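Local coordinates for protein putative diguanylate cyclase (GGDEF) with PAS/PAC domain (PDB 3LIF) that forms the extracellular sensor region of a membrane protein that probably makes cyclic di-GMP from two molecules of GTP, at residues L112-P117 and F128-R133; S96-F101 and G116-R121; T31-D36 and V227-L232; S170-D175 and V233-R238; V55-L60 and L82-V87. One frame throughout, in Å; residues are numbered along the deposited sequence.

Contact 1: residues L112-P117 and F128-R133; sequences LLITGP and FVVSRR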
# COMPACT_ATOMS: atom_id res chain seq x y z
N LEU A 112 10.60 4.81 3.27
CA LEU A 112 9.71 4.74 2.12
C LEU A 112 8.51 5.54 2.61
O LEU A 112 8.05 5.28 3.69
CB LEU A 112 9.26 3.34 1.99
CG LEU A 112 9.43 2.65 0.66
CD1 LEU A 112 8.24 1.66 0.43
CD2 LEU A 112 9.55 3.62 -0.47
N LEU A 113 8.01 6.55 1.91
CA LEU A 113 6.87 7.29 2.46
C LEU A 113 5.70 6.81 1.67
O LEU A 113 5.81 6.62 0.42
CB LEU A 113 7.00 8.77 2.20
CG LEU A 113 6.26 9.86 2.99
CD1 LEU A 113 5.66 10.88 1.94
CD2 LEU A 113 5.24 9.47 4.04
N ILE A 114 4.59 6.56 2.38
CA ILE A 114 3.39 6.12 1.66
C ILE A 114 2.38 7.22 1.66
O ILE A 114 2.06 7.76 2.68
CB ILE A 114 2.73 4.87 2.27
CG1 ILE A 114 3.75 3.73 2.34
CG2 ILE A 114 1.44 4.49 1.48
CD1 ILE A 114 3.29 2.68 3.19
N THR A 115 1.89 7.58 0.49
CA THR A 115 1.10 8.79 0.37
C THR A 115 -0.10 8.45 -0.49
O THR A 115 0.04 7.71 -1.48
CB THR A 115 1.90 9.83 -0.38
OG1 THR A 115 3.00 10.22 0.43
CG2 THR A 115 1.04 11.02 -0.72
N GLY A 116 -1.26 8.96 -0.12
CA GLY A 116 -2.49 8.63 -0.89
C GLY A 116 -3.76 8.92 -0.12
O GLY A 116 -3.71 9.07 1.09
N PRO A 117 -4.89 8.94 -0.81
CA PRO A 117 -4.91 8.68 -2.25
C PRO A 117 -4.70 9.99 -3.03
O PRO A 117 -5.14 11.02 -2.57
CB PRO A 117 -6.34 8.18 -2.50
CG PRO A 117 -7.17 8.73 -1.32
CD PRO A 117 -6.23 9.23 -0.27
N PHE A 128 -2.35 5.09 -4.61
CA PHE A 128 -1.39 5.36 -3.57
C PHE A 128 0.03 5.23 -4.14
O PHE A 128 0.27 4.56 -5.17
CB PHE A 128 -1.53 4.38 -2.42
CG PHE A 128 -2.69 4.66 -1.57
CD1 PHE A 128 -3.96 4.37 -2.02
CD2 PHE A 128 -2.50 5.26 -0.31
CE1 PHE A 128 -5.06 4.65 -1.24
CE2 PHE A 128 -3.57 5.56 0.51
CZ PHE A 128 -4.87 5.26 0.05
N VAL A 129 0.96 5.82 -3.43
CA VAL A 129 2.25 6.03 -3.99
C VAL A 129 3.25 5.93 -2.87
O VAL A 129 2.91 6.18 -1.69
CB VAL A 129 2.25 7.45 -4.63
CG1 VAL A 129 3.34 8.36 -4.08
CG2 VAL A 129 2.24 7.33 -6.08
N VAL A 130 4.49 5.65 -3.24
CA VAL A 130 5.53 5.34 -2.28
C VAL A 130 6.74 6.18 -2.74
O VAL A 130 6.90 6.42 -3.99
CB VAL A 130 5.79 3.81 -2.40
CG1 VAL A 130 6.87 3.46 -3.47
CG2 VAL A 130 6.00 3.16 -1.08
N SER A 131 7.56 6.69 -1.81
CA SER A 131 8.58 7.64 -2.24
C SER A 131 9.79 7.76 -1.32
O SER A 131 9.70 7.54 -0.10
CB SER A 131 7.94 9.05 -2.46
OG SER A 131 7.67 9.73 -1.23
N ARG A 132 10.92 8.16 -1.90
CA ARG A 132 12.18 8.31 -1.12
C ARG A 132 12.91 9.62 -1.44
O ARG A 132 12.98 10.04 -2.60
CB ARG A 132 13.09 7.04 -1.23
CG ARG A 132 13.01 6.18 0.04
CD ARG A 132 13.61 4.73 -0.05
NE ARG A 132 14.92 4.71 0.60
CZ ARG A 132 15.31 5.76 1.30
NH1 ARG A 132 14.45 6.78 1.41
NH2 ARG A 132 16.49 5.78 1.90
N ARG A 133 13.45 10.25 -0.42
CA ARG A 133 14.30 11.43 -0.60
C ARG A 133 15.60 11.20 -1.37
O ARG A 133 16.40 10.36 -0.94
CB ARG A 133 14.71 11.94 0.75
CG ARG A 133 15.58 13.16 0.71
CD ARG A 133 16.27 13.32 2.04
NE ARG A 133 16.00 14.64 2.57
CZ ARG A 133 16.92 15.57 2.77
NH1 ARG A 133 18.21 15.29 2.49
NH2 ARG A 133 16.53 16.76 3.24
O HOH W 1 4.92 8.93 -1.00

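Contact 2: residues S96-F101 and G116-R121; sequences SDRSYF and GPIQSR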
# COMPACT_ATOMS: atom_id res chain seq x y z
N SER A 96 5.96 20.29 -7.26
CA SER A 96 6.35 20.81 -5.95
C SER A 96 5.17 21.11 -5.04
O SER A 96 5.35 21.43 -3.86
CB SER A 96 7.11 22.11 -6.14
OG SER A 96 6.31 22.91 -6.99
N ASP A 97 3.96 20.97 -5.55
CA ASP A 97 2.85 21.16 -4.66
C ASP A 97 2.58 19.86 -3.86
O ASP A 97 1.90 19.85 -2.85
CB ASP A 97 1.64 21.60 -5.40
CG ASP A 97 1.09 20.51 -6.27
OD1 ASP A 97 -0.08 20.15 -6.08
OD2 ASP A 97 1.81 19.97 -7.14
N ARG A 98 3.16 18.75 -4.31
CA ARG A 98 2.75 17.45 -3.89
C ARG A 98 3.31 17.18 -2.48
O ARG A 98 4.45 17.55 -2.19
CB ARG A 98 3.31 16.53 -4.94
CG ARG A 98 2.41 15.47 -5.35
CD ARG A 98 1.14 15.96 -5.94
NE ARG A 98 0.66 14.95 -6.87
CZ ARG A 98 -0.62 14.67 -7.08
NH1 ARG A 98 -1.53 15.33 -6.41
NH2 ARG A 98 -0.95 13.70 -7.96
N SER A 99 2.50 16.61 -1.58
CA SER A 99 2.94 16.51 -0.15
C SER A 99 4.17 15.67 0.06
O SER A 99 5.04 15.98 0.91
CB SER A 99 1.85 15.93 0.77
OG SER A 99 1.40 14.73 0.22
N TYR A 100 4.23 14.57 -0.67
CA TYR A 100 5.41 13.74 -0.52
C TYR A 100 6.65 14.51 -0.89
O TYR A 100 7.72 14.31 -0.27
CB TYR A 100 5.32 12.47 -1.31
CG TYR A 100 5.20 12.63 -2.80
CD1 TYR A 100 3.96 12.56 -3.39
CD2 TYR A 100 6.32 12.81 -3.63
CE1 TYR A 100 3.81 12.64 -4.74
CE2 TYR A 100 6.17 12.91 -5.03
CZ TYR A 100 4.90 12.81 -5.56
OH TYR A 100 4.63 12.91 -6.89
N PHE A 101 6.54 15.40 -1.89
CA PHE A 101 7.68 16.19 -2.28
C PHE A 101 8.01 17.14 -1.17
O PHE A 101 9.15 17.19 -0.71
CB PHE A 101 7.47 16.97 -3.55
CG PHE A 101 8.52 18.04 -3.77
CD1 PHE A 101 9.73 17.72 -4.31
CD2 PHE A 101 8.27 19.36 -3.43
CE1 PHE A 101 10.69 18.68 -4.53
CE2 PHE A 101 9.27 20.34 -3.61
CZ PHE A 101 10.47 19.99 -4.15
N GLY A 116 -1.26 8.96 -0.12
CA GLY A 116 -2.49 8.63 -0.89
C GLY A 116 -3.76 8.92 -0.12
O GLY A 116 -3.71 9.07 1.09
N PRO A 117 -4.89 8.94 -0.81
CA PRO A 117 -4.91 8.68 -2.25
C PRO A 117 -4.70 9.99 -3.03
O PRO A 117 -5.14 11.02 -2.57
CB PRO A 117 -6.34 8.18 -2.50
CG PRO A 117 -7.17 8.73 -1.32
CD PRO A 117 -6.23 9.23 -0.27
N ILE A 118 -4.01 9.94 -4.16
CA ILE A 118 -3.87 11.12 -5.00
C ILE A 118 -4.13 10.75 -6.44
O ILE A 118 -4.13 9.56 -6.84
CB ILE A 118 -2.48 11.75 -4.93
CG1 ILE A 118 -1.41 10.73 -5.42
CG2 ILE A 118 -2.21 12.35 -3.53
CD1 ILE A 118 0.10 11.10 -5.02
N GLN A 119 -4.40 11.77 -7.22
CA GLN A 119 -4.73 11.50 -8.59
C GLN A 119 -3.44 11.58 -9.40
O GLN A 119 -2.84 12.65 -9.52
CB GLN A 119 -5.80 12.44 -9.06
CG GLN A 119 -6.21 12.06 -10.44
CD GLN A 119 -7.30 12.91 -11.00
OE1 GLN A 119 -7.95 12.54 -11.97
NE2 GLN A 119 -7.54 14.06 -10.38
N SER A 120 -2.96 10.43 -9.87
CA SER A 120 -1.63 10.33 -10.39
C SER A 120 -1.40 11.34 -11.49
O SER A 120 -2.09 11.31 -12.50
CB SER A 120 -1.42 8.93 -10.98
OG SER A 120 -0.45 8.90 -12.03
N ARG A 121 -0.41 12.21 -11.30
CA ARG A 121 0.05 13.11 -12.38
C ARG A 121 0.71 12.40 -13.56
O ARG A 121 1.26 13.10 -14.42
CB ARG A 121 1.06 14.12 -11.85
CG ARG A 121 0.61 14.94 -10.65
CD ARG A 121 -0.11 16.21 -11.03
NE ARG A 121 -0.77 16.95 -9.95
CZ ARG A 121 -0.17 17.74 -9.06
NH1 ARG A 121 1.13 17.89 -9.04
NH2 ARG A 121 -0.87 18.38 -8.16
O HOH W 2 -4.33 14.50 -6.76

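Contact 3: residues T31-D36 and V227-L232; sequences TFQGAD and VSRYPL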
# COMPACT_ATOMS: atom_id res chain seq x y z
N THR A 31 6.24 -7.15 0.20
CA THR A 31 6.00 -6.37 -1.03
C THR A 31 6.54 -4.93 -0.92
O THR A 31 7.26 -4.46 -1.79
CB THR A 31 4.55 -6.27 -1.32
OG1 THR A 31 4.01 -7.59 -1.45
CG2 THR A 31 4.34 -5.49 -2.59
N PHE A 32 6.21 -4.23 0.15
CA PHE A 32 6.81 -2.92 0.35
C PHE A 32 8.33 -2.96 0.45
O PHE A 32 9.00 -2.09 -0.12
CB PHE A 32 6.14 -2.13 1.48
CG PHE A 32 4.78 -1.63 1.09
CD1 PHE A 32 3.67 -2.45 1.18
CD2 PHE A 32 4.63 -0.36 0.54
CE1 PHE A 32 2.42 -2.01 0.77
CE2 PHE A 32 3.37 0.09 0.17
CZ PHE A 32 2.28 -0.73 0.25
N GLN A 33 8.88 -3.98 1.13
CA GLN A 33 10.30 -4.11 1.29
C GLN A 33 10.89 -4.21 -0.11
O GLN A 33 11.87 -3.55 -0.45
CB GLN A 33 10.56 -5.42 1.96
CG GLN A 33 11.90 -5.55 2.59
CD GLN A 33 11.70 -5.47 4.10
OE1 GLN A 33 11.83 -6.49 4.80
NE2 GLN A 33 11.32 -4.28 4.61
N GLY A 34 10.27 -5.02 -0.94
CA GLY A 34 10.77 -5.17 -2.28
C GLY A 34 10.93 -3.82 -2.93
O GLY A 34 11.95 -3.57 -3.57
N ALA A 35 9.93 -2.95 -2.75
CA ALA A 35 9.85 -1.68 -3.39
C ALA A 35 10.87 -0.78 -2.74
O ALA A 35 11.56 -0.04 -3.43
CB ALA A 35 8.45 -1.10 -3.23
N ASP A 36 10.98 -0.85 -1.42
CA ASP A 36 11.96 -0.04 -0.74
C ASP A 36 13.35 -0.29 -1.33
O ASP A 36 14.09 0.61 -1.71
CB ASP A 36 12.00 -0.40 0.71
CG ASP A 36 12.57 0.70 1.55
OD1 ASP A 36 13.06 1.71 0.93
OD2 ASP A 36 12.46 0.59 2.81
N VAL A 227 0.70 -4.45 10.00
CA VAL A 227 1.71 -4.92 9.11
C VAL A 227 3.12 -4.55 9.63
O VAL A 227 3.52 -3.40 9.80
CB VAL A 227 1.49 -4.32 7.74
CG1 VAL A 227 2.78 -4.47 6.84
CG2 VAL A 227 0.25 -4.86 7.13
N SER A 228 3.91 -5.55 9.88
CA SER A 228 5.22 -5.24 10.37
C SER A 228 6.04 -4.24 9.47
O SER A 228 6.13 -4.41 8.24
CB SER A 228 5.97 -6.53 10.64
OG SER A 228 7.32 -6.22 10.64
N ARG A 229 6.61 -3.21 10.10
CA ARG A 229 7.62 -2.38 9.46
C ARG A 229 7.08 -1.27 8.51
O ARG A 229 7.89 -0.54 7.90
CB ARG A 229 8.59 -3.32 8.72
CG ARG A 229 10.06 -3.00 8.94
CD ARG A 229 10.95 -4.21 9.14
NE ARG A 229 11.32 -4.86 7.89
CZ ARG A 229 11.10 -6.15 7.65
NH1 ARG A 229 10.51 -6.91 8.57
NH2 ARG A 229 11.46 -6.69 6.50
N TYR A 230 5.75 -1.14 8.37
CA TYR A 230 5.09 -0.06 7.60
C TYR A 230 3.76 0.27 8.29
O TYR A 230 3.13 -0.63 8.81
CB TYR A 230 4.80 -0.47 6.15
CG TYR A 230 6.06 -0.85 5.46
CD1 TYR A 230 6.86 0.13 4.87
CD2 TYR A 230 6.50 -2.18 5.45
CE1 TYR A 230 8.05 -0.18 4.28
CE2 TYR A 230 7.75 -2.51 4.84
CZ TYR A 230 8.51 -1.49 4.27
OH TYR A 230 9.71 -1.75 3.63
N PRO A 231 3.32 1.55 8.26
CA PRO A 231 2.02 1.89 8.89
C PRO A 231 0.78 1.36 8.10
O PRO A 231 -0.05 2.15 7.61
CB PRO A 231 2.03 3.41 8.89
CG PRO A 231 2.84 3.78 7.62
CD PRO A 231 3.89 2.68 7.49
N LEU A 232 0.67 0.04 7.95
CA LEU A 232 -0.44 -0.58 7.22
C LEU A 232 -1.13 -1.59 8.16
O LEU A 232 -0.53 -2.04 9.12
CB LEU A 232 0.10 -1.28 5.98
CG LEU A 232 0.87 -0.34 5.05
CD1 LEU A 232 1.49 -1.08 3.86
CD2 LEU A 232 -0.07 0.75 4.52

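Contact 4: residues S170-D175 and V233-R238; sequences SLLHSD and VVTVAR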
# COMPACT_ATOMS: atom_id res chain seq x y z
N SER A 170 -8.78 -6.76 3.23
CA SER A 170 -8.43 -5.35 3.02
C SER A 170 -7.02 -5.04 3.37
O SER A 170 -6.43 -5.65 4.31
CB SER A 170 -9.27 -4.46 3.88
OG SER A 170 -10.58 -4.64 3.47
N LEU A 171 -6.49 -4.05 2.67
CA LEU A 171 -5.21 -3.50 3.07
C LEU A 171 -5.47 -2.06 3.42
O LEU A 171 -5.95 -1.31 2.59
CB LEU A 171 -4.22 -3.61 1.93
CG LEU A 171 -2.87 -2.95 2.21
CD1 LEU A 171 -2.19 -3.57 3.35
CD2 LEU A 171 -1.97 -2.92 1.01
N LEU A 172 -5.21 -1.69 4.67
CA LEU A 172 -5.44 -0.32 5.09
C LEU A 172 -4.22 0.38 5.67
O LEU A 172 -3.23 -0.25 6.06
CB LEU A 172 -6.61 -0.18 6.06
CG LEU A 172 -7.89 -0.93 5.67
CD1 LEU A 172 -8.07 -2.18 6.60
CD2 LEU A 172 -9.08 -0.02 5.73
N HIS A 173 -4.30 1.71 5.69
CA HIS A 173 -3.23 2.45 6.28
C HIS A 173 -3.57 2.45 7.76
O HIS A 173 -4.76 2.47 8.18
CB HIS A 173 -3.20 3.87 5.77
CG HIS A 173 -2.02 4.64 6.24
ND1 HIS A 173 -1.95 5.20 7.51
CD2 HIS A 173 -0.86 4.97 5.61
CE1 HIS A 173 -0.80 5.84 7.63
NE2 HIS A 173 -0.10 5.69 6.51
N SER A 174 -2.52 2.41 8.56
CA SER A 174 -2.68 2.57 9.97
C SER A 174 -3.70 3.67 10.37
O SER A 174 -4.34 3.56 11.39
CB SER A 174 -1.34 2.89 10.53
OG SER A 174 -1.52 3.25 11.85
N ASP A 175 -3.87 4.71 9.57
CA ASP A 175 -4.80 5.81 9.94
C ASP A 175 -6.18 5.69 9.36
O ASP A 175 -6.96 6.64 9.39
CB ASP A 175 -4.24 7.22 9.60
CG ASP A 175 -4.06 7.45 8.09
OD1 ASP A 175 -4.81 6.90 7.21
OD2 ASP A 175 -3.12 8.21 7.80
N VAL A 233 -2.37 -1.94 7.89
CA VAL A 233 -3.05 -2.99 8.63
C VAL A 233 -3.66 -3.92 7.60
O VAL A 233 -4.05 -3.48 6.53
CB VAL A 233 -4.19 -2.39 9.44
CG1 VAL A 233 -4.81 -3.44 10.38
CG2 VAL A 233 -3.67 -1.22 10.22
N VAL A 234 -3.77 -5.21 7.89
CA VAL A 234 -4.50 -6.06 6.94
C VAL A 234 -5.68 -6.57 7.69
O VAL A 234 -5.60 -6.75 8.92
CB VAL A 234 -3.69 -7.26 6.50
CG1 VAL A 234 -2.60 -6.84 5.54
CG2 VAL A 234 -3.07 -7.95 7.74
N THR A 235 -6.79 -6.82 6.99
CA THR A 235 -7.92 -7.48 7.65
C THR A 235 -8.43 -8.62 6.78
O THR A 235 -8.38 -8.48 5.57
CB THR A 235 -9.07 -6.51 7.85
OG1 THR A 235 -9.61 -6.12 6.57
CG2 THR A 235 -8.61 -5.25 8.63
N VAL A 236 -8.87 -9.75 7.37
CA VAL A 236 -9.58 -10.84 6.67
C VAL A 236 -10.89 -11.03 7.36
O VAL A 236 -10.92 -11.14 8.58
CB VAL A 236 -9.01 -12.24 6.92
CG1 VAL A 236 -9.03 -13.03 5.65
CG2 VAL A 236 -7.66 -12.24 7.48
N ALA A 237 -11.96 -11.20 6.59
CA ALA A 237 -13.28 -11.44 7.17
C ALA A 237 -14.05 -12.51 6.41
O ALA A 237 -13.80 -12.72 5.23
CB ALA A 237 -14.07 -10.19 7.19
N ARG A 238 -14.94 -13.20 7.12
CA ARG A 238 -15.93 -14.10 6.50
C ARG A 238 -17.25 -14.09 7.24
O ARG A 238 -17.28 -13.96 8.45
CB ARG A 238 -15.39 -15.55 6.33
CG ARG A 238 -15.08 -16.37 7.57
CD ARG A 238 -15.12 -17.93 7.28
NE ARG A 238 -13.96 -18.50 6.56
CZ ARG A 238 -12.94 -19.19 7.12
NH1 ARG A 238 -12.88 -19.43 8.43
NH2 ARG A 238 -11.94 -19.66 6.40

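Contact 5: residues V55-L60 and L82-V87; sequences VFNERL and LTYASV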
# COMPACT_ATOMS: atom_id res chain seq x y z
N VAL A 55 18.48 8.02 -21.61
CA VAL A 55 18.48 6.56 -21.64
C VAL A 55 17.82 5.97 -20.37
O VAL A 55 17.04 5.00 -20.45
CB VAL A 55 19.90 5.94 -21.86
CG1 VAL A 55 20.69 5.78 -20.48
CG2 VAL A 55 19.74 4.59 -22.59
N PHE A 56 18.19 6.56 -19.24
CA PHE A 56 17.58 6.35 -17.94
C PHE A 56 16.04 6.21 -17.95
O PHE A 56 15.47 5.39 -17.24
CB PHE A 56 17.99 7.51 -17.04
CG PHE A 56 17.83 7.23 -15.59
CD1 PHE A 56 18.41 6.11 -15.03
CD2 PHE A 56 17.08 8.08 -14.79
CE1 PHE A 56 18.27 5.83 -13.67
CE2 PHE A 56 16.91 7.81 -13.41
CZ PHE A 56 17.53 6.68 -12.84
N ASN A 57 15.35 6.98 -18.76
CA ASN A 57 13.94 6.74 -18.87
C ASN A 57 13.62 5.30 -19.26
O ASN A 57 12.67 4.71 -18.72
CB ASN A 57 13.30 7.73 -19.82
CG ASN A 57 13.35 9.14 -19.29
OD1 ASN A 57 13.37 9.37 -18.07
ND2 ASN A 57 13.38 10.10 -20.19
N GLU A 58 14.38 4.73 -20.18
CA GLU A 58 14.25 3.30 -20.53
C GLU A 58 14.59 2.43 -19.35
O GLU A 58 13.91 1.47 -19.09
CB GLU A 58 15.17 2.94 -21.69
CG GLU A 58 14.68 3.42 -23.05
CD GLU A 58 13.20 3.05 -23.30
OE1 GLU A 58 12.90 1.83 -23.47
OE2 GLU A 58 12.35 3.99 -23.30
N ARG A 59 15.66 2.76 -18.64
CA ARG A 59 16.05 1.98 -17.49
C ARG A 59 14.84 1.93 -16.54
O ARG A 59 14.44 0.82 -16.12
CB ARG A 59 17.31 2.54 -16.80
CG ARG A 59 18.36 1.51 -16.26
CD ARG A 59 19.26 2.02 -15.05
NE ARG A 59 18.59 1.96 -13.72
CZ ARG A 59 18.92 1.15 -12.70
NH1 ARG A 59 19.93 0.32 -12.77
NH2 ARG A 59 18.21 1.21 -11.60
N LEU A 60 14.25 3.10 -16.23
CA LEU A 60 13.06 3.18 -15.38
C LEU A 60 11.90 2.38 -15.93
O LEU A 60 11.17 1.74 -15.19
CB LEU A 60 12.60 4.62 -15.17
CG LEU A 60 13.59 5.44 -14.34
CD1 LEU A 60 12.97 6.74 -14.02
CD2 LEU A 60 13.98 4.79 -13.08
N LEU A 82 9.42 17.36 -12.65
CA LEU A 82 9.61 15.97 -13.02
C LEU A 82 10.68 15.91 -14.08
O LEU A 82 10.50 16.41 -15.15
CB LEU A 82 8.29 15.40 -13.52
CG LEU A 82 8.02 14.02 -14.18
CD1 LEU A 82 9.16 13.43 -15.03
CD2 LEU A 82 7.41 12.99 -13.18
N THR A 83 11.79 15.25 -13.79
CA THR A 83 12.85 15.10 -14.78
C THR A 83 12.98 13.77 -15.53
O THR A 83 13.47 13.75 -16.64
CB THR A 83 14.17 15.33 -14.12
OG1 THR A 83 14.30 14.41 -13.03
CG2 THR A 83 14.24 16.77 -13.63
N TYR A 84 12.62 12.65 -14.92
CA TYR A 84 12.65 11.34 -15.60
C TYR A 84 11.43 10.53 -15.17
O TYR A 84 10.85 10.80 -14.09
CB TYR A 84 13.89 10.55 -15.20
CG TYR A 84 15.20 11.26 -15.41
CD1 TYR A 84 15.89 11.15 -16.62
CD2 TYR A 84 15.76 12.04 -14.40
CE1 TYR A 84 17.11 11.79 -16.82
CE2 TYR A 84 16.96 12.69 -14.58
CZ TYR A 84 17.63 12.56 -15.80
OH TYR A 84 18.83 13.18 -15.98
N ALA A 85 11.10 9.52 -15.98
CA ALA A 85 9.97 8.66 -15.71
C ALA A 85 9.93 7.39 -16.58
O ALA A 85 10.49 7.34 -17.69
CB ALA A 85 8.74 9.42 -15.89
N SER A 86 9.29 6.33 -16.07
CA SER A 86 9.14 5.14 -16.86
C SER A 86 8.02 5.34 -17.82
O SER A 86 7.73 4.48 -18.59
CB SER A 86 8.87 3.92 -16.01
OG SER A 86 7.97 4.24 -14.98
N VAL A 87 7.39 6.49 -17.79
CA VAL A 87 6.33 6.66 -18.77
C VAL A 87 6.86 7.42 -19.98
O VAL A 87 7.97 8.00 -19.95
CB VAL A 87 5.11 7.43 -18.22
CG1 VAL A 87 3.88 7.00 -18.97
CG2 VAL A 87 4.91 7.09 -16.78

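Contact 1: residues L112-P117 and F128-R133
The beta hairpin of strands 113-119 and 126-135 sets Leu113 against Ser131 and Thr115 against Val129 as antiparallel hydrogen-bonded pairs. Leu113 N reaches Ser131 O at 2.8 Å, and the return bond from Ser131 N is weak. Thr115 N gives a straighter bond to Val129 O (2.8 Å, 163° at the hydrogen), answered by Val129 N to Thr115 O at 2.9 Å. On the face carrying Leu113, Thr115, Val129 and Ser131, water 1 donates to Leu113 O and also bonds the hydroxyls of Thr115 and Ser131; Tyr100 of helix 99-106 packs there. This is an outer edge of the first five-stranded sheet of the PDC fold. On its other face the branched Ile114 and Val130 form a non-hydrogen-bonded pair, Ile114 CG1 lying 4.1 Å from Val130 CG2, with Phe32 of helix 5-47 against Ile114. Phe128 CG sits beside its own backbone N (chi1 -75°), and the ring packs against Gly116, CD2 being 3.4 Å from Gly116 CA, where a CB would collide. Pro117 N, after a cis peptide, lies over a ring face. An alanine in place of Phe128 would probably open a gap against Gly116 and Pro117.

Contact 2: residues S96-F101 and G116-R121
Two guanidinium groups lie flat on each other here, those of Arg98 and Arg121, with centres 3.7 Å apart and planes only 9° from parallel. The opposite face of the Arg98 group rests on Ile118, whose CB is 3.9 Å from Arg98 NH2. At its edge, Arg98 NH2 donates to Gln119 O at 2.7 Å; the acceptor is near the guanidinium plane, whereas the donor stands 51° out of the carbonyl plane. Water 2, also at the edge, accepts from Arg98 NH1 and from Gln119 N. The chain of Arg98 folds at chi2 (61°), which brings CD to 3.7 Å from Arg121 NH1.

Arg121 is held end-on by Asp97, tip to tip and nearly coplanar: NH2 meets OD1 at 2.8 Å and NH1 meets OD2 at 2.9 Å, each oxygen using its syn lone pair. Ile118 CD1 touches the edge of the Tyr100 ring at CE1, 4.0 Å away, the side chains crossing at about a right angle. Arg98 is the N-cap residue of helix 99-106, so the contact ties the start of that helix to the end of strand 113-119 and the loop that follows it. A leucine in place of Arg121 would probably leave the Asp97 carboxylate without its mate and take the flat cover from Arg98.

Arg98 NE and Tyr100 OH both bind a pentanediol, probably from the crystallisation liquor; such molecules often mark pockets. Stacking two like charges would be unfavourable alone and is probably offset by the Asp97 carboxylate, helped by the carbonyl and water at the edge of Arg98.

Contact 3: residues T31-D36 and V227-L232
Phe32, on the long helix 5-47 that spans the sensor region, packs against Tyr230 and Leu232 in the loop joining strands 219-226 and 232-239, two neighbours in the second sheet of this double PDC fold. The close-packed part is aromatic and aliphatic. Phe32 CB stands over the centre of the Tyr230 ring, 3.7 Å from its centroid and 11° off the normal, a CH-pi contact. The two rings themselves meet obliquely, planes at 39°. Tyr230 CG is anti to its carbonyl carbon (chi1 -58°), and the ring presents one flat face to the helix. A flat ring suits this place because its whole face can receive Phe32 CB. On the buried side Ile114 of strand 113-119 and Leu112 just before it also touch Phe32, so the ring sits where the two domains and the helix meet.

The outer side is looser. Arg229, bent at chi2 and chi3, brings its guanidinium across the end of Gln33, but the modelled Gln33 OE1 and Arg229 NH2 are too close to be credible and the amide is probably turned over, so the details are doubtful. Both side chains also touch a crystal neighbour. Asp36 OD2 comes no nearer than 3.7 Å to Tyr230 OH. The loop keeps its own shape through a type II turn from Val227 to Tyr230 and an inverse gamma turn centred on Pro231, with Val227 N bonded to Leu232 O at 2.8 Å. Back on the packed side, Leu232 and Phe32 reach tip to tip, and Leu232 CD1 lies over the Phe32 ring 3.8 Å from its centroid.

Contact 4: residues S170-D175 and V233-R238
Four backbone hydrogen bonds form the first shell, two between Ser170 and Thr235 and two between Leu172 and Val233. Ser170 N reaches Thr235 O at 2.9 Å, and Thr235 N returns to Ser170 O at the same length. Leu172 N gives an almost straight bond to Val233 O (2.8 Å, 175° at the hydrogen), and Val233 N closes the second ring on Leu172 O at 2.6 Å. Between these pairs lies the non-hydrogen-bonded pair of Leu171 and Val234. Leu171 CG is anti to its backbone N, and a chi2 of 62° turns CD1 to within 4.0 Å of Val234 CG1. On the opposite face of the sheet Leu172 CD1 meets Thr235 CG2 at 3.7 Å, the side chains crossing at about a right angle.

Strands 168-173 and 232-239 are inner neighbours in the antiparallel sheet of the second PDC domain, flanked by 178-182 and 219-226. Beta-branched Val233, Val234 and Thr235 suit such an extended, buried strand. Helix 195-203 packs on the face with Leu172, Val233 and Thr235, while Ala25 of the long helix 5-47 meets Val234 on the other. Past the strand end, Val233 CG2 rests on Ser174 CA at 3.9 Å. The chain there is braced by His173, whose ND1 accepts Asp175 N in the plane of the imidazole at 2.9 Å, and Asp175 in turn forms a salt bridge with Arg177.

Contact 5: residues V55-L60 and L82-V87
Asn57 OD1 accepts the backbone N-H of Ala85 at 3.1 Å with 158° at the hydrogen, the donor lying well above the plane of the amide. The same oxygen sits at the edge of the Tyr84 ring, 3.4 Å from CD1. Asn57 CG is beside its backbone N (chi1 -66°), and asparagine suits this place because its short side chain carries a carbonyl oxygen that meets the strand N-H. The neighbouring Phe56 directs its edge at the face of Tyr84, a T-shaped pair with centroids 5.3 Å apart and planes at 88°; Phe56 CD2 is 3.7 Å from Tyr84 CG. Leu60 adds CD1, 4.1 Å from Tyr84 CB and 3.9 Å from Ala85 N.

In this way helix 55-66 packs beside strand 82-85, an outermost strand of the first PDC sheet. Phe45 of helix 5-47 meets the Phe56 ring, planes nearly parallel, and Tyr84 OH bonds to Pro52 O. Ser86 CB lies 3.9 Å from Leu60 CB. Tyr84 and, just past the strand, Ser86 pair with 70-76, while Ala85 N, between them, is accepted by a helix side chain, as suits an outermost strand.

Contacts 1, 2 and 5 belong to the first sheet and contact 4 to the second, while contact 3 joins the long helix to a loop of the second sheet. Contacts 1 and 2 share Gly116 and Pro117, their centres about 9 Å apart; Tyr100 CB touches Ser131, Leu113 and Thr115. A pentanediol, probably from the crystallisation liquor, lies about 3 Å from the Tyr100 side chain, and one is about 4 Å from that of Val129. Contact 3 reaches contact 1 through Phe32 and Ile114, centres about 11 Å apart, and contact 4 through Pro231 O and Ser174 N, 2.7 Å apart and probably hydrogen-bonded. Contact 5, at the first sheet's other edge, is farthest from contact 4, centres about 33 Å apart.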